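Local structure of NADPH-ferredoxin reductase FprA (Mycobacterium tuberculosis, 1LQU) at residues V194-R199 with M267-L272; V151-G156 with Q316-S321. The protein transfers electrons between NADPH and ferredoxin as an FAD-containing reductase and may supply electrons to cytochrome P450 systems. One frame throughout, in Å; residues are numbered along the deposited sequence.

Contacts 1 and 2 are neighbouring strand pairs of one six-stranded parallel sheet, and their centres lie about 9 Å apart. Strands 149-153 and 193-197 are adjacent and join them. Probable backbone hydrogen bonds link the two, Val195 O to Val152 N and Val197 N to Val152 O, both 2.8 Å. Along the chain, contact 1 is nested inside the loop that contact 2 closes. Both contacts reach the bound NADPH at the C-terminal ends of their strands. Contact 1 brings Arg199 to the 2'-phosphate and adenine, while contact 2 brings Asn155 and Gly156 to the adenosine ribose and diphosphate. Phe271 CE1 of contact 1 also packs on Asn155 OD1 of contact 2, at 3.2 Å.

Contact 1 (V194-R199 with M267-L272); sequences VVIVGR and MVFRFL. With NDP (NADPH dihydro-nicotinamide-adenine-dinucleotide phosphate), chain I.
Ile196 and Phe269 lie side by side across two parallel strands. Ile196 CD1 sits over one face of the Phe269 ring, offset toward the rim near CE2 and CZ, in a CH-pi contact 4.1 Å from the centroid. The same methyl also meets Met267 CG at 3.9 Å. Ile196 CG1 stands anti to the carbonyl carbon (chi1 -60°), and the extended chi2 carries CD1 to both partners. On the opposite face of the sheet, Val195 CG1 packs at 3.9 Å against Arg270 CG. Four nearly straight backbone hydrogen bonds join the strands, from Val268 N to Val194 O through to Gly198 N to Arg270 O. This pair belongs to the Rossmann-type nucleotide-binding sheet. Beyond the strand end, the guanidinium of Arg199 lies over the adenine of NADPH, with C5A above its centre. The 2'-phosphate lies at its edge, in plane. Arg199 NE donates a hydrogen bond to O1X of this phosphate at 3.0 Å, and Arg199 NH2 donates one to O3X at 2.8 Å. Further out, the Arg270 chain bends away, and its NH2 forms a salt bridge with Glu311. Helix 157-167 covers the face of Met267 and Phe269. Gly366, Arg200, Glu211 and Val158 also hydrogen-bond to the dinucleotide.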
loop_
_atom_site.group_PDB
_atom_site.type_symbol
_atom_site.label_atom_id
_atom_site.label_comp_id
_atom_site.label_asym_id
_atom_site.label_seq_id
_atom_site.Cartn_x
_atom_site.Cartn_y
_atom_site.Cartn_z
ATOM N N VAL A 194 8.681 10.467 18.155
ATOM C CA VAL A 194 8.750 10.305 16.708
ATOM C C VAL A 194 8.690 11.713 16.123
ATOM O O VAL A 194 7.775 12.463 16.445
ATOM C CB VAL A 194 7.581 9.482 16.156
ATOM C CG1 VAL A 194 7.668 9.452 14.611
ATOM C CG2 VAL A 194 7.597 8.087 16.704
ATOM N N VAL A 195 9.652 12.051 15.273
ATOM C CA VAL A 195 9.646 13.337 14.579
ATOM C C VAL A 195 9.251 13.095 13.115
ATOM O O VAL A 195 9.936 12.337 12.435
ATOM C CB VAL A 195 11.025 14.035 14.659
ATOM C CG1 VAL A 195 10.929 15.426 14.039
ATOM C CG2 VAL A 195 11.521 14.111 16.087
ATOM N N ILE A 196 8.141 13.686 12.700
ATOM C CA ILE A 196 7.631 13.561 11.332
ATOM C C ILE A 196 8.128 14.806 10.589
ATOM O O ILE A 196 7.805 15.927 10.965
ATOM C CB ILE A 196 6.126 13.478 11.315
ATOM C CG1 ILE A 196 5.639 12.262 12.100
ATOM C CG2 ILE A 196 5.605 13.439 9.860
ATOM C CD1 ILE A 196 4.168 12.259 12.316
ATOM N N VAL A 197 8.895 14.575 9.534
ATOM C CA VAL A 197 9.619 15.621 8.851
ATOM C C VAL A 197 9.137 15.791 7.408
ATOM O O VAL A 197 9.304 14.891 6.566
ATOM C CB VAL A 197 11.094 15.308 8.867
ATOM C CG1 VAL A 197 11.900 16.403 8.253
ATOM C CG2 VAL A 197 11.580 15.037 10.287
ATOM N N GLY A 198 8.508 16.934 7.153
ATOM C CA GLY A 198 7.981 17.260 5.846
ATOM C C GLY A 198 8.840 18.283 5.146
ATOM O O GLY A 198 9.258 19.278 5.749
ATOM N N ARG A 199 9.099 18.051 3.853
ATOM C CA ARG A 199 9.965 18.942 3.095
ATOM C C ARG A 199 9.321 20.252 2.707
ATOM O O ARG A 199 9.996 21.281 2.671
ATOM C CB ARG A 199 10.552 18.221 1.865
ATOM C CG ARG A 199 9.567 17.783 0.801
ATOM C CD ARG A 199 10.289 17.292 -0.424
ATOM N NE ARG A 199 9.340 16.738 -1.359
ATOM C CZ ARG A 199 9.703 16.121 -2.477
ATOM N NH1 ARG A 199 10.984 15.975 -2.744
ATOM N NH2 ARG A 199 8.789 15.611 -3.274
ATOM N N MET A 267 4.776 12.893 19.537
ATOM C CA MET A 267 4.784 12.869 18.083
ATOM C C MET A 267 4.939 14.320 17.637
ATOM O O MET A 267 4.051 15.121 17.849
ATOM C CB MET A 267 3.487 12.257 17.566
ATOM C CG MET A 267 3.442 12.058 16.100
ATOM S SD MET A 267 1.840 11.481 15.513
ATOM C CE MET A 267 1.713 9.898 16.334
ATOM N N VAL A 268 6.089 14.640 17.059
ATOM C CA VAL A 268 6.458 16.001 16.713
ATOM C C VAL A 268 6.370 16.191 15.198
ATOM O O VAL A 268 6.877 15.375 14.450
ATOM C CB VAL A 268 7.924 16.287 17.141
ATOM C CG1 VAL A 268 8.348 17.695 16.770
ATOM C CG2 VAL A 268 8.123 16.045 18.611
ATOM N N PHE A 269 5.757 17.281 14.763
ATOM C CA PHE A 269 5.716 17.643 13.350
ATOM C C PHE A 269 6.679 18.773 13.058
ATOM O O PHE A 269 6.584 19.850 13.668
ATOM C CB PHE A 269 4.310 18.091 12.942
ATOM C CG PHE A 269 3.308 16.972 12.876
ATOM C CD1 PHE A 269 2.685 16.512 14.004
ATOM C CD2 PHE A 269 2.976 16.394 11.658
ATOM C CE1 PHE A 269 1.761 15.472 13.936
ATOM C CE2 PHE A 269 2.071 15.365 11.577
ATOM C CZ PHE A 269 1.437 14.900 12.718
ATOM N N ARG A 270 7.566 18.548 12.093
ATOM C CA ARG A 270 8.491 19.558 11.590
ATOM C C ARG A 270 8.246 19.691 10.091
ATOM O O ARG A 270 8.187 18.690 9.389
ATOM C CB ARG A 270 9.921 19.093 11.800
ATOM C CG ARG A 270 10.412 19.155 13.228
ATOM C CD ARG A 270 10.924 20.493 13.683
ATOM N NE ARG A 270 11.989 21.030 12.839
ATOM C CZ ARG A 270 13.301 20.808 12.946
ATOM N NH1 ARG A 270 13.829 20.005 13.859
ATOM N NH2 ARG A 270 14.108 21.414 12.091
ATOM N N PHE A 271 8.075 20.905 9.611
ATOM C CA PHE A 271 7.852 21.192 8.213
ATOM C C PHE A 271 9.054 21.931 7.648
ATOM O O PHE A 271 9.964 22.319 8.368
ATOM C CB PHE A 271 6.566 21.967 8.018
ATOM C CG PHE A 271 5.336 21.239 8.487
ATOM C CD1 PHE A 271 4.673 20.346 7.657
ATOM C CD2 PHE A 271 4.844 21.418 9.769
ATOM C CE1 PHE A 271 3.563 19.687 8.079
ATOM C CE2 PHE A 271 3.732 20.734 10.194
ATOM C CZ PHE A 271 3.088 19.874 9.343
ATOM N N LEU A 272 9.064 22.101 6.338
ATOM C CA LEU A 272 10.110 22.820 5.639
ATOM C C LEU A 272 11.489 22.293 6.005
ATOM O O LEU A 272 12.431 23.054 6.192
ATOM C CB LEU A 272 9.984 24.324 5.876
ATOM C CG LEU A 272 8.701 24.930 5.347
ATOM C CD1 LEU A 272 8.562 26.397 5.733
ATOM C CD2 LEU A 272 8.573 24.776 3.867
HETATM P PA NDP I . 1.576 10.372 -0.295
HETATM O O1A NDP I . 0.281 10.692 0.312
HETATM O O2A NDP I . 1.761 10.650 -1.743
HETATM O O5B NDP I . 2.688 11.139 0.550
HETATM C C5B NDP I . 4.023 11.062 0.154
HETATM C C4B NDP I . 4.820 12.073 0.936
HETATM O O4B NDP I . 6.228 11.920 0.651
HETATM C C3B NDP I . 4.480 13.514 0.591
HETATM O O3B NDP I . 4.394 14.262 1.804
HETATM C C2B NDP I . 5.681 13.967 -0.236
HETATM O O2B NDP I . 5.948 15.347 -0.172
HETATM C C1B NDP I . 6.755 13.211 0.467
HETATM N N9A NDP I . 8.023 13.104 -0.233
HETATM C C8A NDP I . 8.248 12.575 -1.494
HETATM N N7A NDP I . 9.551 12.611 -1.774
HETATM C C5A NDP I . 10.187 13.167 -0.691
HETATM C C6A NDP I . 11.511 13.432 -0.409
HETATM N N6A NDP I . 12.534 13.080 -1.206
HETATM N N1A NDP I . 11.804 14.006 0.804
HETATM C C2A NDP I . 10.796 14.293 1.691
HETATM N N3A NDP I . 9.484 14.054 1.457
HETATM C C4A NDP I . 9.225 13.474 0.274
HETATM O O3 NDP I . 1.976 8.834 -0.100
HETATM P PN NDP I . 1.790 7.770 1.095
HETATM O O1N NDP I . 1.862 8.427 2.418
HETATM O O2N NDP I . 2.722 6.701 0.739
HETATM O O5D NDP I . 0.280 7.319 0.928
HETATM C C5D NDP I . -0.105 6.610 -0.254
HETATM C C4D NDP I . -1.599 6.785 -0.515
HETATM O O4D NDP I . -2.362 5.941 0.368
HETATM C C3D NDP I . -2.049 8.211 -0.278
HETATM O O3D NDP I . -3.040 8.565 -1.223
HETATM C C2D NDP I . -2.664 8.118 1.112
HETATM O O2D NDP I . -3.551 9.123 1.502
HETATM C C1D NDP I . -3.225 6.741 1.163
HETATM N N1N NDP I . -3.610 6.135 2.383
HETATM C C2N NDP I . -4.796 6.472 2.967
HETATM C C3N NDP I . -4.933 6.348 4.342
HETATM C C7N NDP I . -6.209 6.770 4.857
HETATM O O7N NDP I . -7.122 7.297 4.090
HETATM N N7N NDP I . -6.409 6.608 6.164
HETATM C C4N NDP I . -3.887 5.788 5.186
HETATM C C5N NDP I . -2.581 5.497 4.488
HETATM C C6N NDP I . -2.499 5.721 3.130
HETATM P P2B NDP I . 5.652 16.332 -1.402
HETATM O O1X NDP I . 6.498 17.534 -1.083
HETATM O O2X NDP I . 4.171 16.614 -1.389
HETATM O O3X NDP I . 6.062 15.607 -2.675
#

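Contact 2 (V151-G156 with Q316-S321); sequences VVIGNG and QLVVRS. With NDP (NADPH dihydro-nicotinamide-adenine-dinucleotide phosphate), chain I.
Val151 to Ile153 run parallel to Val318 to Arg320 in the sheet of a Rossmann-type NADP-binding domain. Strand 149-153 leads into the glycine-rich turn, where Gly154, Gly156 and Ala159 fit the GxGxxA pattern. Gly156 is the N-cap of helix 157-167.

Backbone hydrogen bonds form a ladder of four rungs. Val151 N donates to Leu317 O at 2.8 Å, and Val319 N donates to Val151 O. Ile153 N then donates to Val319 O. The last rung, Ser321 N to Ile153 O, is short at 2.7 Å but bent, with 146° at the hydrogen. Within the turn, Asn155 ND2 donates a hydrogen bond to Gly154 O from above the carbonyl plane. On the face of Ile153 and Val318, Arg320 NH2 forms a salt bridge with Asp109 OD1.

Apolar contacts flank the ladder on both faces. On one, Ile153 CG1 meets Val318 CG1 at 4.3 Å. On the other, Val152 CG1 lies anti to its backbone nitrogen (chi1 178°), which places it 4.2 Å from Ser321 CB. Helix 157-167 covers this second face, with Ala159 and Val162 on Val152.

The turn itself is tight. Gly154 has backbone angles that call for glycine, and a CB there would also run into Ser321 O.

Ligand contacts gather at the turn. Ile153 CG2 touches the adenine at C2A, 3.6 Å away. Asn155 N donates a hydrogen bond to O3B of the ribose. Gly156 CA lies 3.4 Å from O1N of NADPH, and a CB would clash with that oxygen.

One water bridges the turn, the diphosphate and Ser321. It accepts a weak hydrogen bond from Gly156 N and donates to O1N of the diphosphate. It also donates to Ser321 O, at 2.8 Å from the water oxygen.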
loop_
_atom_site.group_PDB
_atom_site.type_symbol
_atom_site.label_atom_id
_atom_site.label_comp_id
_atom_site.label_asym_id
_atom_site.label_seq_id
_atom_site.Cartn_x
_atom_site.Cartn_y
_atom_site.Cartn_z
ATOM N N VAL A 151 12.718 8.968 13.494
ATOM C CA VAL A 151 12.420 10.012 12.538
ATOM C C VAL A 151 11.703 9.403 11.360
ATOM O O VAL A 151 12.136 8.400 10.814
ATOM C CB VAL A 151 13.705 10.732 12.100
ATOM C CG1 VAL A 151 13.413 11.721 10.973
ATOM C CG2 VAL A 151 14.297 11.456 13.290
ATOM N N VAL A 152 10.588 10.011 10.994
ATOM C CA VAL A 152 9.800 9.582 9.843
ATOM C C VAL A 152 9.822 10.707 8.818
ATOM O O VAL A 152 9.447 11.833 9.121
ATOM C CB VAL A 152 8.336 9.240 10.217
ATOM C CG1 VAL A 152 7.530 8.847 8.987
ATOM C CG2 VAL A 152 8.283 8.165 11.293
ATOM N N ILE A 153 10.271 10.399 7.606
ATOM C CA ILE A 153 10.333 11.388 6.541
ATOM C C ILE A 153 9.068 11.274 5.694
ATOM O O ILE A 153 8.724 10.192 5.234
ATOM C CB ILE A 153 11.557 11.180 5.632
ATOM C CG1 ILE A 153 12.859 11.073 6.437
ATOM C CG2 ILE A 153 11.636 12.253 4.579
ATOM C CD1 ILE A 153 13.197 12.248 7.284
ATOM N N GLY A 154 8.407 12.395 5.477
ATOM C CA GLY A 154 7.246 12.442 4.643
ATOM C C GLY A 154 6.017 13.012 5.302
ATOM O O GLY A 154 5.894 12.988 6.518
ATOM N N ASN A 155 5.083 13.484 4.490
ATOM C CA ASN A 155 3.853 14.137 4.966
ATOM C C ASN A 155 2.594 13.571 4.304
ATOM O O ASN A 155 1.654 14.290 4.018
ATOM C CB ASN A 155 3.871 15.664 4.792
ATOM C CG ASN A 155 4.562 16.449 5.899
ATOM O OD1 ASN A 155 4.596 17.668 5.799
ATOM N ND2 ASN A 155 5.134 15.795 6.913
ATOM N N GLY A 156 2.584 12.247 4.104
ATOM C CA GLY A 156 1.402 11.529 3.693
ATOM C C GLY A 156 0.855 10.704 4.844
ATOM O O GLY A 156 1.436 10.605 5.926
ATOM N N GLN A 316 17.710 6.930 16.257
ATOM C CA GLN A 316 18.130 5.540 16.137
ATOM C C GLN A 316 17.325 4.719 15.125
ATOM O O GLN A 316 17.657 3.558 14.878
ATOM C CB GLN A 316 18.123 4.869 17.506
ATOM C CG GLN A 316 18.972 5.623 18.521
ATOM C CD GLN A 316 18.233 6.812 19.127
ATOM O OE1 GLN A 316 17.030 6.733 19.359
ATOM N NE2 GLN A 316 18.952 7.907 19.400
ATOM N N LEU A 317 16.288 5.319 14.556
ATOM C CA LEU A 317 15.470 4.701 13.511
ATOM C C LEU A 317 15.063 5.835 12.587
ATOM O O LEU A 317 14.604 6.888 13.065
ATOM C CB LEU A 317 14.215 4.063 14.106
ATOM C CG LEU A 317 13.226 3.457 13.095
ATOM C CD1 LEU A 317 13.797 2.270 12.342
ATOM C CD2 LEU A 317 11.914 3.109 13.804
ATOM N N VAL A 318 15.209 5.628 11.280
ATOM C CA VAL A 318 14.700 6.552 10.270
ATOM C C VAL A 318 13.845 5.724 9.334
ATOM O O VAL A 318 14.314 4.739 8.749
ATOM C CB VAL A 318 15.816 7.245 9.473
ATOM C CG1 VAL A 318 15.214 8.065 8.355
ATOM C CG2 VAL A 318 16.676 8.092 10.378
ATOM N N VAL A 319 12.576 6.096 9.227
ATOM C CA VAL A 319 11.652 5.455 8.307
ATOM C C VAL A 319 11.314 6.482 7.235
ATOM O O VAL A 319 10.718 7.519 7.521
ATOM C CB VAL A 319 10.371 4.992 8.991
ATOM C CG1 VAL A 319 9.453 4.296 8.004
ATOM C CG2 VAL A 319 10.681 4.074 10.149
ATOM N N ARG A 320 11.655 6.181 5.981
ATOM C CA ARG A 320 11.270 7.047 4.892
ATOM C C ARG A 320 9.879 6.637 4.430
ATOM O O ARG A 320 9.645 5.509 4.018
ATOM C CB ARG A 320 12.279 7.029 3.743
ATOM C CG ARG A 320 12.474 5.690 3.063
ATOM C CD ARG A 320 13.502 5.747 1.934
ATOM N NE ARG A 320 13.717 4.449 1.314
ATOM C CZ ARG A 320 14.535 3.526 1.773
ATOM N NH1 ARG A 320 15.230 3.744 2.875
ATOM N NH2 ARG A 320 14.688 2.383 1.113
ATOM N N SER A 321 8.956 7.574 4.523
ATOM C CA SER A 321 7.592 7.384 4.004
ATOM C C SER A 321 7.371 8.399 2.906
ATOM O O SER A 321 6.534 9.301 3.003
ATOM C CB SER A 321 6.561 7.507 5.127
ATOM O OG SER A 321 5.297 7.100 4.663
HETATM P PA NDP I . 1.576 10.372 -0.295
HETATM O O1A NDP I . 0.281 10.692 0.312
HETATM O O2A NDP I . 1.761 10.650 -1.743
HETATM O O5B NDP I . 2.688 11.139 0.550
HETATM C C5B NDP I . 4.023 11.062 0.154
HETATM C C4B NDP I . 4.820 12.073 0.936
HETATM O O4B NDP I . 6.228 11.920 0.651
HETATM C C3B NDP I . 4.480 13.514 0.591
HETATM O O3B NDP I . 4.394 14.262 1.804
HETATM C C2B NDP I . 5.681 13.967 -0.236
HETATM O O2B NDP I . 5.948 15.347 -0.172
HETATM C C1B NDP I . 6.755 13.211 0.467
HETATM N N9A NDP I . 8.023 13.104 -0.233
HETATM C C8A NDP I . 8.248 12.575 -1.494
HETATM N N7A NDP I . 9.551 12.611 -1.774
HETATM C C5A NDP I . 10.187 13.167 -0.691
HETATM C C6A NDP I . 11.511 13.432 -0.409
HETATM N N6A NDP I . 12.534 13.080 -1.206
HETATM N N1A NDP I . 11.804 14.006 0.804
HETATM C C2A NDP I . 10.796 14.293 1.691
HETATM N N3A NDP I . 9.484 14.054 1.457
HETATM C C4A NDP I . 9.225 13.474 0.274
HETATM O O3 NDP I . 1.976 8.834 -0.100
HETATM P PN NDP I . 1.790 7.770 1.095
HETATM O O1N NDP I . 1.862 8.427 2.418
HETATM O O2N NDP I . 2.722 6.701 0.739
HETATM O O5D NDP I . 0.280 7.319 0.928
HETATM C C5D NDP I . -0.105 6.610 -0.254
HETATM C C4D NDP I . -1.599 6.785 -0.515
HETATM O O4D NDP I . -2.362 5.941 0.368
HETATM C C3D NDP I . -2.049 8.211 -0.278
HETATM O O3D NDP I . -3.040 8.565 -1.223
HETATM C C2D NDP I . -2.664 8.118 1.112
HETATM O O2D NDP I . -3.551 9.123 1.502
HETATM C C1D NDP I . -3.225 6.741 1.163
HETATM N N1N NDP I . -3.610 6.135 2.383
HETATM C C2N NDP I . -4.796 6.472 2.967
HETATM C C3N NDP I . -4.933 6.348 4.342
HETATM C C7N NDP I . -6.209 6.770 4.857
HETATM O O7N NDP I . -7.122 7.297 4.090
HETATM N N7N NDP I . -6.409 6.608 6.164
HETATM C C4N NDP I . -3.887 5.788 5.186
HETATM C C5N NDP I . -2.581 5.497 4.488
HETATM C C6N NDP I . -2.499 5.721 3.130
HETATM P P2B NDP I . 5.652 16.332 -1.402
HETATM O O1X NDP I . 6.498 17.534 -1.083
HETATM O O2X NDP I . 4.171 16.614 -1.389
HETATM O O3X NDP I . 6.062 15.607 -2.675
HETATM O O HOH W 1 3.910 9.475 3.862
#